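Protein A52 (Vaccinia virus, PDB 2VVW) suppresses the host innate immune response with a Bcl-2-like fold, associating with IRAK2 to inhibit NF-kappa-B signalling and with TRAF6 to activate p38. Local coordinates at residues A[10-13]-A[17-20]; A[20-25]-A[128-133]; A[27-32]-A[101-106]; A[111-114]-A[120-123]. All blocks are in the same frame, centred on the assembly; numbering follows the deposited sequence.

Contact 1 (A[10-13]-A[17-20]); sequences LEYD and DRDE
The hydroxyl of Tyr12 is held by two consecutive residues, Arg18 as donor and Asp19 as acceptor. The guanidinium of Arg18 is delivered by a side chain that bends at chi2 (93°), which brings NH2 to Tyr12 OH at 3.2 Å, tilted somewhat from the guanidinium plane. Its NE meanwhile makes a salt bridge with Asp19 OD1 (2.8 Å), approaching from above the carboxylate plane, so the arginine reaches both the acid and the phenol. Asp19 follows, and its OD2 accepts a hydrogen bond from Tyr12 OH through its syn lone pair, at 2.7 Å. The carboxylate stands nearly perpendicular to the tyrosine ring, 86° between planes, with OD2 at the ring edge. Tyrosine suits this place because its hydroxyl can give to an acid and accept from an arginine at once, while the two oxygens of the aspartate divide the donors between them. Asp19 is buried and well supplied with such donors: Tyr9 OH also binds OD1, and Leu16 N binds OD2. Both segments belong to the N-terminal loop that precedes helix 21-35. Leu44 of helix 43-49 packs on Tyr12, Ile24 of helix 21-35 on Asp19, and Lys142 of helix 135-153 binds the backbone oxygen of Asp19.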
loop_
_atom_site.group_PDB
_atom_site.type_symbol
_atom_site.label_atom_id
_atom_site.label_comp_id
_atom_site.label_asym_id
_atom_site.label_seq_id
_atom_site.Cartn_x
_atom_site.Cartn_y
_atom_site.Cartn_z
ATOM N N LEU A 10 6.264 -0.354 8.621
ATOM C CA LEU A 10 7.227 0.674 8.201
ATOM C C LEU A 10 8.263 0.988 9.275
ATOM O O LEU A 10 9.466 1.003 8.995
ATOM C CB LEU A 10 6.505 1.952 7.810
ATOM C CG LEU A 10 7.354 3.090 7.235
ATOM C CD1 LEU A 10 8.281 2.627 6.118
ATOM C CD2 LEU A 10 6.426 4.185 6.761
ATOM N N GLU A 11 7.795 1.211 10.500
ATOM C CA GLU A 11 8.680 1.549 11.623
ATOM C C GLU A 11 8.757 0.437 12.690
ATOM O O GLU A 11 9.199 0.664 13.803
ATOM C CB GLU A 11 8.222 2.866 12.237
ATOM C CG GLU A 11 8.303 4.029 11.266
ATOM C CD GLU A 11 7.701 5.321 11.806
ATOM O OE1 GLU A 11 6.922 5.276 12.777
ATOM O OE2 GLU A 11 8.006 6.392 11.247
ATOM N N TYR A 12 8.361 -0.775 12.318
ATOM C CA TYR A 12 8.281 -1.891 13.237
ATOM C C TYR A 12 9.690 -2.442 13.474
ATOM O O TYR A 12 10.462 -2.618 12.534
ATOM C CB TYR A 12 7.373 -2.937 12.616
ATOM C CG TYR A 12 6.856 -4.058 13.496
ATOM C CD1 TYR A 12 5.761 -3.870 14.333
ATOM C CD2 TYR A 12 7.396 -5.328 13.412
ATOM C CE1 TYR A 12 5.243 -4.920 15.103
ATOM C CE2 TYR A 12 6.882 -6.394 14.177
ATOM C CZ TYR A 12 5.810 -6.179 15.004
ATOM O OH TYR A 12 5.317 -7.223 15.739
ATOM N N ASP A 13 10.011 -2.720 14.736
ATOM C CA ASP A 13 11.365 -3.137 15.119
ATOM C C ASP A 13 11.491 -4.628 15.407
ATOM O O ASP A 13 12.604 -5.103 15.639
ATOM C CB ASP A 13 11.826 -2.363 16.353
ATOM C CG ASP A 13 12.143 -0.915 16.062
ATOM O OD1 ASP A 13 12.527 -0.585 14.920
ATOM O OD2 ASP A 13 12.039 -0.101 16.995
ATOM N N ASP A 17 5.969 -14.272 16.054
ATOM C CA ASP A 17 5.315 -15.426 15.435
ATOM C C ASP A 17 4.088 -15.008 14.618
ATOM O O ASP A 17 3.885 -15.498 13.509
ATOM C CB ASP A 17 4.922 -16.467 16.479
ATOM C CG ASP A 17 6.117 -17.255 17.014
ATOM O OD1 ASP A 17 7.213 -17.208 16.407
ATOM O OD2 ASP A 17 5.951 -17.912 18.068
ATOM N N ARG A 18 3.299 -14.088 15.173
ATOM C CA ARG A 18 2.066 -13.604 14.548
ATOM C C ARG A 18 2.285 -12.732 13.326
ATOM O O ARG A 18 1.339 -12.488 12.579
ATOM C CB ARG A 18 1.251 -12.803 15.559
ATOM C CG ARG A 18 1.910 -11.473 15.992
ATOM C CD ARG A 18 1.474 -10.261 15.170
ATOM N NE ARG A 18 2.125 -9.031 15.635
ATOM C CZ ARG A 18 1.751 -8.329 16.697
ATOM N NH1 ARG A 18 0.725 -8.729 17.438
ATOM N NH2 ARG A 18 2.430 -7.229 17.036
ATOM N N ASP A 19 3.497 -12.202 13.146
ATOM C CA ASP A 19 3.793 -11.349 12.001
ATOM C C ASP A 19 4.074 -12.228 10.789
ATOM O O ASP A 19 5.053 -12.979 10.787
ATOM C CB ASP A 19 5.011 -10.486 12.277
ATOM C CG ASP A 19 4.792 -9.488 13.375
ATOM O OD1 ASP A 19 3.772 -8.766 13.336
ATOM O OD2 ASP A 19 5.662 -9.402 14.270
ATOM N N GLU A 20 3.226 -12.128 9.764
ATOM C CA GLU A 20 3.325 -12.998 8.576
ATOM C C GLU A 20 4.350 -12.481 7.585
ATOM O O GLU A 20 4.304 -11.325 7.189
ATOM C CB GLU A 20 1.972 -13.120 7.886
ATOM C CG GLU A 20 0.918 -13.829 8.725
ATOM C CD GLU A 20 -0.493 -13.534 8.262
ATOM O OE1 GLU A 20 -0.712 -12.459 7.652
ATOM O OE2 GLU A 20 -1.389 -14.367 8.516
#

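Contact 2 (A[20-25]-A[128-133]); sequences EMFTIL and AIKLFI
With chi1 at -166°, Phe22 throws its ring away from its own backbone N and out toward helix 123-132, where Ile129 and Lys130 meet it. Ile129 answers with its CG2 branch, the one lying opposite its backbone N, while Lys130 runs out in an extended chain beyond CG. The Ile129 methyl comes to the edge of the ring, near its plane, with CG2 3.9 Å from Phe22 CE1. Lys130 crosses the phenylalanine at about a right angle, and its CE lies 3.6 Å from Phe22 CZ; the aliphatic part of the lysine makes this contact, CG as well as CE touching the outer carbons of the ring. A long amphipathic side chain fits such a margin, since its methylenes can pack on an aromatic ring at an exposed position. One turn further on, Leu25 CD1 approaches the same Ile129 CG2 at 4.3 Å, so the branched isoleucine serves two residues of the facing helix. This is partly buried helix-to-helix packing within the Bcl-2-like bundle, between the start of helix 21-35 and the end of helix 123-132. The short helical segments run roughly antiparallel, their N-to-C directions 147° apart, but their axes stay 12.1 Å apart, a gap that these large side chains have to bridge. Around them, Leu138 of helix 135-153 packs on Leu25 and Ile133, and Met102 and Ile103 of helix 96-115 pack on Ile129.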
loop_
_atom_site.group_PDB
_atom_site.type_symbol
_atom_site.label_atom_id
_atom_site.label_comp_id
_atom_site.label_asym_id
_atom_site.label_seq_id
_atom_site.Cartn_x
_atom_site.Cartn_y
_atom_site.Cartn_z
ATOM N N GLU A 20 3.226 -12.128 9.764
ATOM C CA GLU A 20 3.325 -12.998 8.576
ATOM C C GLU A 20 4.350 -12.481 7.585
ATOM O O GLU A 20 4.304 -11.325 7.189
ATOM C CB GLU A 20 1.972 -13.120 7.886
ATOM C CG GLU A 20 0.918 -13.829 8.725
ATOM C CD GLU A 20 -0.493 -13.534 8.262
ATOM O OE1 GLU A 20 -0.712 -12.459 7.652
ATOM O OE2 GLU A 20 -1.389 -14.367 8.516
ATOM N N MET A 21 5.257 -13.360 7.164
ATOM C CA MET A 21 6.336 -12.971 6.249
ATOM C C MET A 21 5.812 -12.348 4.931
ATOM O O MET A 21 6.312 -11.326 4.488
ATOM C CB MET A 21 7.272 -14.170 5.991
ATOM C CG MET A 21 8.665 -13.785 5.536
ATOM S SD MET A 21 9.528 -12.812 6.790
ATOM C CE MET A 21 10.056 -11.393 5.814
ATOM N N PHE A 22 4.763 -12.907 4.339
ATOM C CA PHE A 22 4.273 -12.333 3.079
ATOM C C PHE A 22 3.682 -10.920 3.250
ATOM O O PHE A 22 3.922 -10.037 2.426
ATOM C CB PHE A 22 3.264 -13.241 2.374
ATOM C CG PHE A 22 3.012 -12.821 0.943
ATOM C CD1 PHE A 22 3.943 -13.101 -0.051
ATOM C CD2 PHE A 22 1.875 -12.087 0.605
ATOM C CE1 PHE A 22 3.724 -12.690 -1.364
ATOM C CE2 PHE A 22 1.655 -11.670 -0.714
ATOM C CZ PHE A 22 2.578 -11.961 -1.685
ATOM N N THR A 23 2.951 -10.694 4.339
ATOM C CA THR A 23 2.431 -9.353 4.636
ATOM C C THR A 23 3.551 -8.346 4.834
ATOM O O THR A 23 3.457 -7.209 4.380
ATOM C CB THR A 23 1.565 -9.349 5.868
ATOM O OG1 THR A 23 0.543 -10.334 5.718
ATOM C CG2 THR A 23 0.919 -7.967 6.072
ATOM N N ILE A 24 4.604 -8.766 5.530
ATOM C CA ILE A 24 5.763 -7.923 5.744
ATOM C C ILE A 24 6.368 -7.505 4.414
ATOM O O ILE A 24 6.683 -6.315 4.195
ATOM C CB ILE A 24 6.831 -8.637 6.633
ATOM C CG1 ILE A 24 6.343 -8.730 8.097
ATOM C CG2 ILE A 24 8.133 -7.911 6.585
ATOM C CD1 ILE A 24 7.172 -9.685 8.968
ATOM N N LEU A 25 6.535 -8.472 3.514
ATOM C CA LEU A 25 7.093 -8.183 2.207
ATOM C C LEU A 25 6.154 -7.325 1.345
ATOM O O LEU A 25 6.616 -6.442 0.632
ATOM C CB LEU A 25 7.505 -9.471 1.475
ATOM C CG LEU A 25 8.640 -10.300 2.101
ATOM C CD1 LEU A 25 8.794 -11.615 1.377
ATOM C CD2 LEU A 25 9.929 -9.535 2.079
ATOM N N ALA A 128 6.268 -11.792 -8.467
ATOM C CA ALA A 128 7.572 -12.460 -8.555
ATOM C C ALA A 128 7.850 -13.332 -7.323
ATOM O O ALA A 128 8.275 -14.479 -7.462
ATOM C CB ALA A 128 8.688 -11.405 -8.723
ATOM N N ILE A 129 7.606 -12.774 -6.128
ATOM C CA ILE A 129 7.816 -13.486 -4.845
ATOM C C ILE A 129 6.994 -14.749 -4.793
ATOM O O ILE A 129 7.494 -15.805 -4.415
ATOM C CB ILE A 129 7.448 -12.595 -3.597
ATOM C CG1 ILE A 129 8.428 -11.432 -3.438
ATOM C CG2 ILE A 129 7.403 -13.419 -2.307
ATOM C CD1 ILE A 129 9.853 -11.808 -3.260
ATOM N N LYS A 130 5.735 -14.653 -5.205
ATOM C CA LYS A 130 4.857 -15.830 -5.235
ATOM C C LYS A 130 5.342 -16.920 -6.206
ATOM O O LYS A 130 5.142 -18.108 -5.946
ATOM C CB LYS A 130 3.426 -15.418 -5.586
ATOM C CG LYS A 130 2.649 -14.735 -4.452
ATOM C CD LYS A 130 1.415 -13.999 -5.011
ATOM C CE LYS A 130 0.364 -13.680 -3.936
ATOM N NZ LYS A 130 -0.656 -12.646 -4.390
ATOM N N LEU A 131 5.972 -16.531 -7.319
ATOM C CA LEU A 131 6.524 -17.506 -8.287
ATOM C C LEU A 131 7.770 -18.199 -7.751
ATOM O O LEU A 131 8.038 -19.358 -8.067
ATOM C CB LEU A 131 6.929 -16.831 -9.614
ATOM C CG LEU A 131 5.889 -16.501 -10.679
ATOM C CD1 LEU A 131 6.568 -15.687 -11.777
ATOM C CD2 LEU A 131 5.248 -17.771 -11.243
ATOM N N PHE A 132 8.547 -17.466 -6.968
ATOM C CA PHE A 132 9.911 -17.862 -6.636
ATOM C C PHE A 132 10.074 -18.426 -5.216
ATOM O O PHE A 132 10.875 -19.347 -5.002
ATOM C CB PHE A 132 10.808 -16.639 -6.834
ATOM C CG PHE A 132 12.276 -16.956 -6.973
ATOM C CD1 PHE A 132 12.841 -17.161 -8.220
ATOM C CD2 PHE A 132 13.103 -17.010 -5.856
ATOM C CE1 PHE A 132 14.208 -17.438 -8.346
ATOM C CE2 PHE A 132 14.463 -17.277 -5.977
ATOM C CZ PHE A 132 15.017 -17.498 -7.222
ATOM N N ILE A 133 9.324 -17.867 -4.262
ATOM C CA ILE A 133 9.476 -18.167 -2.828
ATOM C C ILE A 133 8.220 -18.816 -2.258
ATOM O O ILE A 133 7.188 -18.170 -2.106
ATOM C CB ILE A 133 9.785 -16.872 -2.026
ATOM C CG1 ILE A 133 10.827 -16.037 -2.762
ATOM C CG2 ILE A 133 10.281 -17.217 -0.627
ATOM C CD1 ILE A 133 11.327 -14.836 -1.980
#

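Contact 3 (A[27-32]-A[101-106]); sequences EYFMYR and SMIGLC
Phe29 points the far end of its ring at helix 96-115, and Cys106 and Ile103, one turn apart there, receive it. Its chi1 of -68° sets CG opposite its own carbonyl carbon, with the ring reaching toward that helix. CZ and CE1 do the touching. Phe29 CE1 lies 3.4 Å from Cys106 CB, and CZ is just as close to that methylene, which meets the ring obliquely. The cysteine sulfur stands further back, with SG 5.2 Å from the centroid of the Phe29 ring and 41° off its normal, an oblique sulfur-aromatic contact. Ile103 approaches from another quarter: its carbonyl O sits at the ring edge, near the plane, 3.7 Å from Phe29 CZ, and its CG2 branch reaches the same carbon at 4.1 Å. The weakly positive hydrogens of an aromatic rim are compatible with a backbone oxygen, while the small, apolar cysteine side chain lets the ring come close to the opposing helix. Tyr28 CD2 lies over one face of Phe29, toward its rim. The Tyr28 hydroxyl in turn accepts a hydrogen bond from Arg32 NH1 at 2.8 Å. This is buried packing near the centre of the chain, joining helix 21-35 to helix 96-115 within the Bcl-2-like helical bundle. Phe80 of helix 76-90 packs on Cys106, Ile133 packs on Ile103, and Phe45 of helix 43-49 meets Tyr28 edge-to-face. On helix 21-35, Met30 and Tyr31 pack against the second subunit.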
loop_
_atom_site.group_PDB
_atom_site.type_symbol
_atom_site.label_atom_id
_atom_site.label_comp_id
_atom_site.label_asym_id
_atom_site.label_seq_id
_atom_site.Cartn_x
_atom_site.Cartn_y
_atom_site.Cartn_z
ATOM N N GLU A 27 4.121 -5.001 2.432
ATOM C CA GLU A 27 4.256 -3.640 2.940
ATOM C C GLU A 27 5.617 -3.059 2.619
ATOM O O GLU A 27 5.729 -1.866 2.340
ATOM C CB GLU A 27 3.971 -3.586 4.449
ATOM C CG GLU A 27 2.507 -3.833 4.771
ATOM C CD GLU A 27 2.034 -3.285 6.104
ATOM O OE1 GLU A 27 2.815 -2.622 6.841
ATOM O OE2 GLU A 27 0.843 -3.536 6.411
ATOM N N TYR A 28 6.657 -3.892 2.670
ATOM C CA TYR A 28 8.012 -3.460 2.297
ATOM C C TYR A 28 8.075 -2.953 0.848
ATOM O O TYR A 28 8.550 -1.854 0.561
ATOM C CB TYR A 28 8.984 -4.626 2.475
ATOM C CG TYR A 28 10.395 -4.306 2.068
ATOM C CD1 TYR A 28 11.180 -3.436 2.840
ATOM C CD2 TYR A 28 10.945 -4.842 0.908
ATOM C CE1 TYR A 28 12.464 -3.126 2.484
ATOM C CE2 TYR A 28 12.247 -4.539 0.540
ATOM C CZ TYR A 28 13.003 -3.674 1.331
ATOM O OH TYR A 28 14.295 -3.367 0.979
ATOM N N PHE A 29 7.571 -3.752 -0.071
ATOM C CA PHE A 29 7.531 -3.330 -1.466
ATOM C C PHE A 29 6.600 -2.155 -1.728
ATOM O O PHE A 29 6.935 -1.275 -2.523
ATOM C CB PHE A 29 7.247 -4.516 -2.385
ATOM C CG PHE A 29 8.375 -5.505 -2.423
ATOM C CD1 PHE A 29 9.639 -5.123 -2.830
ATOM C CD2 PHE A 29 8.184 -6.812 -2.043
ATOM C CE1 PHE A 29 10.679 -6.037 -2.862
ATOM C CE2 PHE A 29 9.227 -7.718 -2.068
ATOM C CZ PHE A 29 10.463 -7.334 -2.471
ATOM N N MET A 30 5.484 -2.091 -1.007
ATOM C CA MET A 30 4.568 -0.958 -1.123
ATOM C C MET A 30 5.272 0.309 -0.681
ATOM O O MET A 30 5.304 1.280 -1.412
ATOM C CB MET A 30 3.336 -1.194 -0.255
ATOM C CG MET A 30 2.374 -0.045 -0.144
ATOM S SD MET A 30 1.113 -0.405 1.090
ATOM C CE MET A 30 2.028 -0.162 2.639
ATOM N N TYR A 31 5.862 0.280 0.507
ATOM C CA TYR A 31 6.453 1.501 1.060
ATOM C C TYR A 31 7.724 1.940 0.313
ATOM O O TYR A 31 7.930 3.145 0.061
ATOM C CB TYR A 31 6.735 1.336 2.553
ATOM C CG TYR A 31 5.527 1.493 3.456
ATOM C CD1 TYR A 31 4.823 2.697 3.508
ATOM C CD2 TYR A 31 5.099 0.444 4.292
ATOM C CE1 TYR A 31 3.712 2.865 4.331
ATOM C CE2 TYR A 31 3.979 0.615 5.150
ATOM C CZ TYR A 31 3.291 1.814 5.148
ATOM O OH TYR A 31 2.220 2.009 5.985
ATOM N N ARG A 32 8.590 0.982 -0.015
ATOM C CA ARG A 32 9.794 1.289 -0.767
ATOM C C ARG A 32 9.437 1.714 -2.199
ATOM O O ARG A 32 9.968 2.701 -2.724
ATOM C CB ARG A 32 10.752 0.104 -0.777
ATOM C CG ARG A 32 12.057 0.398 -1.504
ATOM C CD ARG A 32 13.147 -0.604 -1.153
ATOM N NE ARG A 32 14.324 -0.407 -1.999
ATOM C CZ ARG A 32 15.534 -0.889 -1.736
ATOM N NH1 ARG A 32 15.757 -1.588 -0.642
ATOM N NH2 ARG A 32 16.534 -0.643 -2.573
ATOM N N SER A 101 18.295 -13.172 -2.001
ATOM C CA SER A 101 18.854 -12.336 -3.084
ATOM C C SER A 101 17.734 -11.838 -3.998
ATOM O O SER A 101 17.742 -10.707 -4.478
ATOM C CB SER A 101 19.869 -13.113 -3.930
ATOM O OG SER A 101 21.035 -13.464 -3.205
ATOM N N MET A 102 16.771 -12.707 -4.248
ATOM C CA MET A 102 15.655 -12.370 -5.101
ATOM C C MET A 102 14.795 -11.259 -4.493
ATOM O O MET A 102 14.314 -10.386 -5.218
ATOM C CB MET A 102 14.854 -13.627 -5.386
ATOM C CG MET A 102 13.743 -13.423 -6.348
ATOM S SD MET A 102 12.235 -13.115 -5.423
ATOM C CE MET A 102 11.170 -12.627 -6.795
ATOM N N ILE A 103 14.632 -11.256 -3.169
ATOM C CA ILE A 103 13.892 -10.187 -2.505
ATOM C C ILE A 103 14.655 -8.877 -2.698
ATOM O O ILE A 103 14.070 -7.852 -3.044
ATOM C CB ILE A 103 13.669 -10.480 -1.007
ATOM C CG1 ILE A 103 12.577 -11.536 -0.817
ATOM C CG2 ILE A 103 13.268 -9.229 -0.247
ATOM C CD1 ILE A 103 12.581 -12.169 0.602
ATOM N N GLY A 104 15.963 -8.923 -2.527
ATOM C CA GLY A 104 16.787 -7.739 -2.766
ATOM C C GLY A 104 16.730 -7.234 -4.198
ATOM O O GLY A 104 16.825 -6.037 -4.434
ATOM N N LEU A 105 16.587 -8.160 -5.147
ATOM C CA LEU A 105 16.492 -7.835 -6.567
ATOM C C LEU A 105 15.189 -7.092 -6.843
ATOM O O LEU A 105 15.186 -6.069 -7.510
ATOM C CB LEU A 105 16.552 -9.119 -7.400
ATOM C CG LEU A 105 16.364 -9.006 -8.918
ATOM C CD1 LEU A 105 17.620 -8.457 -9.571
ATOM C CD2 LEU A 105 15.975 -10.368 -9.501
ATOM N N CYS A 106 14.085 -7.623 -6.331
ATOM C CA CYS A 106 12.777 -6.961 -6.419
ATOM C C CYS A 106 12.862 -5.531 -5.912
ATOM O O CYS A 106 12.344 -4.604 -6.538
ATOM C CB CYS A 106 11.748 -7.741 -5.599
ATOM S SG CYS A 106 11.320 -9.276 -6.389
#

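Contact 4 (A[111-114]-A[120-123]); sequences DVWR and SRWK
Arg121 lays its aliphatic chain across one face of the Trp113 indole, a CH-pi contact at the turn between two consecutive helices of the Bcl-2-like fold. Arg121 CD stands 3.6 Å from the centroid of the five-membered ring and only 6° off its normal, almost directly above it. Arg121 CB lies over the same face near CE3 and CD2, 3.4 Å from Trp113 CE3, so the arginine spans from one ring of the indole to the other. Its chain is extended from CG to NE and crosses the tryptophan at about a right angle. The guanidinium does not stack: its plane is 86° from that of the indole, and its edge is turned to Trp113 NE1. Arginine suits the place because it offers methylenes to a flat aromatic surface and still carries its charge onward to polar partners. Those partners lie in the next shell. Leu71 O accepts from Trp113 NE1 and Ser73 O from Arg121 NH2, tying both side chains to the loop that precedes helix 76-90. On helix 96-115, the side chain of Asp111 forms a salt bridge with Arg32 of helix 21-35. Trp122 turns away from Trp113 and packs on Met30 and Leu34 of helix 21-35; its NE1 is hydrogen-bonded to Tyr31 OH of the second subunit, which places this turn beside the dimer interface. The backbone of Arg121 also meets the indole, its carbonyl O lying 3.4 Å from Trp113 CZ3.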
loop_
_atom_site.group_PDB
_atom_site.type_symbol
_atom_site.label_atom_id
_atom_site.label_comp_id
_atom_site.label_asym_id
_atom_site.label_seq_id
_atom_site.Cartn_x
_atom_site.Cartn_y
_atom_site.Cartn_z
ATOM N N ASP A 111 12.880 0.354 -7.096
ATOM C CA ASP A 111 13.448 1.704 -7.072
ATOM C C ASP A 111 13.429 2.344 -8.441
ATOM O O ASP A 111 13.194 3.540 -8.558
ATOM C CB ASP A 111 14.908 1.732 -6.618
ATOM C CG ASP A 111 15.113 1.271 -5.202
ATOM O OD1 ASP A 111 14.176 1.296 -4.387
ATOM O OD2 ASP A 111 16.263 0.891 -4.908
ATOM N N VAL A 112 13.773 1.561 -9.463
ATOM C CA VAL A 112 13.843 2.075 -10.825
ATOM C C VAL A 112 12.457 2.549 -11.237
ATOM O O VAL A 112 12.299 3.621 -11.803
ATOM C CB VAL A 112 14.394 1.003 -11.831
ATOM C CG1 VAL A 112 14.290 1.477 -13.282
ATOM C CG2 VAL A 112 15.844 0.650 -11.501
ATOM N N TRP A 113 11.450 1.731 -10.969
ATOM C CA TRP A 113 10.079 2.087 -11.308
ATOM C C TRP A 113 9.541 3.292 -10.545
ATOM O O TRP A 113 8.868 4.157 -11.139
ATOM C CB TRP A 113 9.181 0.877 -11.126
ATOM C CG TRP A 113 9.438 -0.224 -12.097
ATOM C CD1 TRP A 113 9.930 -0.121 -13.376
ATOM C CD2 TRP A 113 9.177 -1.619 -11.885
ATOM N NE1 TRP A 113 9.972 -1.369 -13.967
ATOM C CE2 TRP A 113 9.535 -2.302 -13.070
ATOM C CE3 TRP A 113 8.697 -2.362 -10.798
ATOM C CZ2 TRP A 113 9.416 -3.692 -13.199
ATOM C CZ3 TRP A 113 8.557 -3.737 -10.943
ATOM C CH2 TRP A 113 8.930 -4.381 -12.137
ATOM N N ARG A 114 9.864 3.392 -9.256
ATOM C CA ARG A 114 9.459 4.555 -8.479
ATOM C C ARG A 114 10.024 5.801 -9.112
ATOM O O ARG A 114 9.308 6.801 -9.319
ATOM C CB ARG A 114 9.946 4.426 -7.039
ATOM C CG ARG A 114 9.384 5.483 -6.088
ATOM C CD ARG A 114 10.065 5.398 -4.719
ATOM N NE ARG A 114 11.501 5.636 -4.840
ATOM C CZ ARG A 114 12.470 4.730 -4.679
ATOM N NH1 ARG A 114 12.216 3.460 -4.328
ATOM N NH2 ARG A 114 13.728 5.123 -4.846
ATOM N N SER A 120 2.419 1.884 -9.965
ATOM C CA SER A 120 1.670 0.615 -9.811
ATOM C C SER A 120 2.456 -0.683 -10.085
ATOM O O SER A 120 1.966 -1.805 -9.824
ATOM C CB SER A 120 0.450 0.635 -10.740
ATOM O OG SER A 120 0.854 0.674 -12.093
ATOM N N ARG A 121 3.659 -0.549 -10.625
ATOM C CA ARG A 121 4.479 -1.722 -10.978
ATOM C C ARG A 121 5.016 -2.498 -9.784
ATOM O O ARG A 121 5.329 -3.705 -9.921
ATOM C CB ARG A 121 5.647 -1.317 -11.884
ATOM C CG ARG A 121 5.201 -0.930 -13.255
ATOM C CD ARG A 121 6.316 -1.035 -14.291
ATOM N NE ARG A 121 5.764 -0.785 -15.608
ATOM C CZ ARG A 121 6.464 -0.729 -16.739
ATOM N NH1 ARG A 121 7.771 -0.939 -16.742
ATOM N NH2 ARG A 121 5.833 -0.480 -17.875
ATOM N N TRP A 122 5.072 -1.844 -8.617
ATOM C CA TRP A 122 5.478 -2.499 -7.375
ATOM C C TRP A 122 4.699 -3.789 -7.177
ATOM O O TRP A 122 5.217 -4.739 -6.624
ATOM C CB TRP A 122 5.318 -1.565 -6.158
ATOM C CG TRP A 122 3.911 -1.348 -5.688
ATOM C CD1 TRP A 122 3.029 -0.398 -6.137
ATOM C CD2 TRP A 122 3.225 -2.072 -4.670
ATOM N NE1 TRP A 122 1.839 -0.493 -5.468
ATOM C CE2 TRP A 122 1.925 -1.511 -4.560
ATOM C CE3 TRP A 122 3.565 -3.152 -3.851
ATOM C CZ2 TRP A 122 0.967 -2.004 -3.673
ATOM C CZ3 TRP A 122 2.607 -3.642 -2.969
ATOM C CH2 TRP A 122 1.324 -3.059 -2.888
ATOM N N LYS A 123 3.460 -3.830 -7.647
ATOM C CA LYS A 123 2.646 -5.062 -7.545
ATOM C C LYS A 123 3.323 -6.276 -8.188
ATOM O O LYS A 123 3.069 -7.431 -7.796
ATOM C CB LYS A 123 1.297 -4.843 -8.193
ATOM C CG LYS A 123 0.409 -3.782 -7.527
ATOM C CD LYS A 123 -0.135 -4.228 -6.194
ATOM C CE LYS A 123 -1.351 -3.377 -5.778
ATOM N NZ LYS A 123 -2.474 -3.355 -6.779
#

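How the contacts relate
Helix 21-35 ties the set together: contact 1 lies in the loop leading into it, contact 2 uses its first turn and contact 3 its later part. Contacts 1 and 2 share Glu20. Contact 2 spans the longest separation in sequence and encloses contacts 3 and 4, which both draw on helix 96-115. The centres of contacts 2 and 3 are about 9 Å apart, and Met102 packs on Ala128 and Phe132 between them. Contacts 3 and 4, about 10 Å apart by their centres, touch where Trp122 meets the backbone of Phe29 and Met30. Contacts 1 and 4 lie about 23 Å apart by their centres. Residues of contacts 3 and 4 therefore belong both to the packing of one subunit and to the contact with the other.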